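Local structure of integron cassette protein VCH_CASS2 (Vibrio cholerae, 3GK6) at residues 41-44 against 48-51. The protein is of unknown cellular role but, as an integron-associated effector-binding protein, probably binds cationic drug-like molecules. Numbering follows the deposited sequence.
Sequences NADE and MTAK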
ATOM      1  N   ASN A  41      11.633   5.004   5.398  1.00 33.47           N
ATOM      2  CA  ASN A  41      11.526   3.880   6.315  1.00 42.98           C
ATOM      3  C   ASN A  41      12.002   4.274   7.712  1.00 41.88           C
ATOM      4  O   ASN A  41      11.388   3.893   8.705  1.00 34.62           O
ATOM      5  CB  ASN A  41      12.298   2.663   5.799  1.00 42.98           C
ATOM      6  CG  ASN A  41      12.278   1.500   6.781  1.00 50.48           C
ATOM      7  OD1 ASN A  41      13.286   1.194   7.420  1.00 62.96           O
ATOM      8  ND2 ASN A  41      11.128   0.857   6.915  1.00 47.26           N
ATOM      9  N   ALA A  42      13.086   5.047   7.780  1.00 42.33           N
ATOM     10  CA  ALA A  42      13.609   5.506   9.067  1.00 40.34           C
ATOM     11  C   ALA A  42      12.613   6.394   9.821  1.00 42.54           C
ATOM     12  O   ALA A  42      12.479   6.276  11.038  1.00 39.30           O
ATOM     13  CB  ALA A  42      14.954   6.222   8.889  1.00 46.71           C
ATOM     14  N   ASP A  43      11.911   7.273   9.107  1.00 37.19           N
ATOM     15  CA  ASP A  43      10.902   8.125   9.739  1.00 35.49           C
ATOM     16  C   ASP A  43       9.785   7.247  10.306  1.00 34.71           C
ATOM     17  O   ASP A  43       9.229   7.543  11.353  1.00 36.70           O
ATOM     18  CB  ASP A  43      10.274   9.108   8.747  1.00 36.77           C
ATOM     19  CG  ASP A  43      11.189  10.268   8.390  1.00 48.25           C
ATOM     20  OD1 ASP A  43      12.110  10.582   9.165  1.00 45.52           O
ATOM     21  OD2 ASP A  43      10.963  10.877   7.319  1.00 52.29           O
ATOM     22  N   GLU A  44       9.451   6.173   9.598  1.00 33.41           N
ATOM     23  CA  GLU A  44       8.344   5.318  10.013  1.00 27.26           C
ATOM     24  C   GLU A  44       8.712   4.415  11.191  1.00 27.56           C
ATOM     25  O   GLU A  44       7.859   4.055  11.987  1.00 30.60           O
ATOM     26  CB  GLU A  44       7.790   4.503   8.825  1.00 24.67           C
ATOM     27  CG  GLU A  44       7.225   5.375   7.715  1.00 28.11           C
ATOM     28  CD  GLU A  44       6.143   6.327   8.199  1.00 32.96           C
ATOM     29  OE1 GLU A  44       5.171   5.855   8.819  1.00 26.78           O
ATOM     30  OE2 GLU A  44       6.255   7.548   7.950  1.00 31.52           O
HETATM   31  N   MSE A  48       7.630   8.466  16.963  1.00 31.66           N
HETATM   32  CA  MSE A  48       7.365   9.888  17.130  1.00 33.42           C
HETATM   33  C   MSE A  48       7.408  10.685  15.818  1.00 37.38           C
HETATM   34  O   MSE A  48       6.896  11.799  15.753  1.00 41.68           O
HETATM   35  CB  MSE A  48       8.325  10.484  18.160  1.00 39.57           C
HETATM   36  CG  MSE A  48       8.113   9.928  19.565  1.00 46.83           C
HETATM   37 SE   MSE A  48       6.240  10.000  20.169  1.00 41.22          SE
HETATM   38  CE  MSE A  48       6.011  11.961  20.121  1.00 37.44           C
ATOM     39  N   THR A  49       8.004  10.117  14.777  1.00 34.44           N
ATOM     40  CA  THR A  49       8.099  10.824  13.493  1.00 41.19           C
ATOM     41  C   THR A  49       7.337  10.141  12.360  1.00 41.43           C
ATOM     42  O   THR A  49       7.304  10.648  11.237  1.00 38.86           O
ATOM     43  CB  THR A  49       9.559  11.008  13.042  1.00 38.18           C
ATOM     44  OG1 THR A  49      10.200   9.731  12.947  1.00 39.07           O
ATOM     45  CG2 THR A  49      10.324  11.907  14.020  1.00 38.80           C
ATOM     46  N   ALA A  50       6.727   8.995  12.647  1.00 33.12           N
ATOM     47  CA  ALA A  50       6.003   8.259  11.615  1.00 28.26           C
ATOM     48  C   ALA A  50       4.839   9.073  11.058  1.00 32.35           C
ATOM     49  O   ALA A  50       4.157   9.775  11.803  1.00 29.75           O
ATOM     50  CB  ALA A  50       5.497   6.911  12.164  1.00 26.63           C
ATOM     51  N   LYS A  51       4.602   8.946   9.750  1.00 29.72           N
ATOM     52  CA  LYS A  51       3.558   9.701   9.064  1.00 32.06           C
ATOM     53  C   LYS A  51       2.392   8.845   8.556  1.00 29.18           C
ATOM     54  O   LYS A  51       1.305   9.366   8.265  1.00 30.28           O
ATOM     55  CB  LYS A  51       4.164  10.447   7.871  1.00 35.32           C
ATOM     56  CG  LYS A  51       5.343  11.361   8.223  1.00 40.45           C
ATOM     57  CD  LYS A  51       5.760  12.177   6.996  1.00 46.51           C
ATOM     58  CE  LYS A  51       7.140  12.804   7.161  1.00 58.18           C
ATOM     59  NZ  LYS A  51       8.229  11.782   7.109  1.00 56.48           N
TER
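E44 reaches from the short helix to the backbone of K51: its OE2 accepts the K51 N-H at 2.8 Å from N, a nearly straight bond. The donor comes in on the syn side, 19° out of the carboxylate plane. T39 OG1 also bonds to OE2, while OE1 takes the amide of I52, so two successive backbone N-H groups and a hydroxyl hold this carboxylate and fix its rotation. The bend at chi2 (-56°) turns the chain back toward the loop, although the CB of E44 points away from it. The methyl of A50 lies against the same group, with CB 3.5 Å from E44 OE1.

One residue earlier, the carbonyl of D43 is met by T49, whose OG1 donates to D43 O at 2.9 Å, in the carbonyl plane and on a lone pair. The A50 N is also near this oxygen, but its angle is too poor for a bond. D43 OD2 and K51 NZ form a salt bridge of 2.9 Å; the kink at chi4 (71°) swings the ammonium toward the aspartate, and NZ is hydrogen-bonded to T39 OG1 as well.

With T39 at the end of strand 18-39 and I52 opening helix 52-62, this surface contact ties together helix 41-45, the loop after it, the barrel strand before it and the helix that follows.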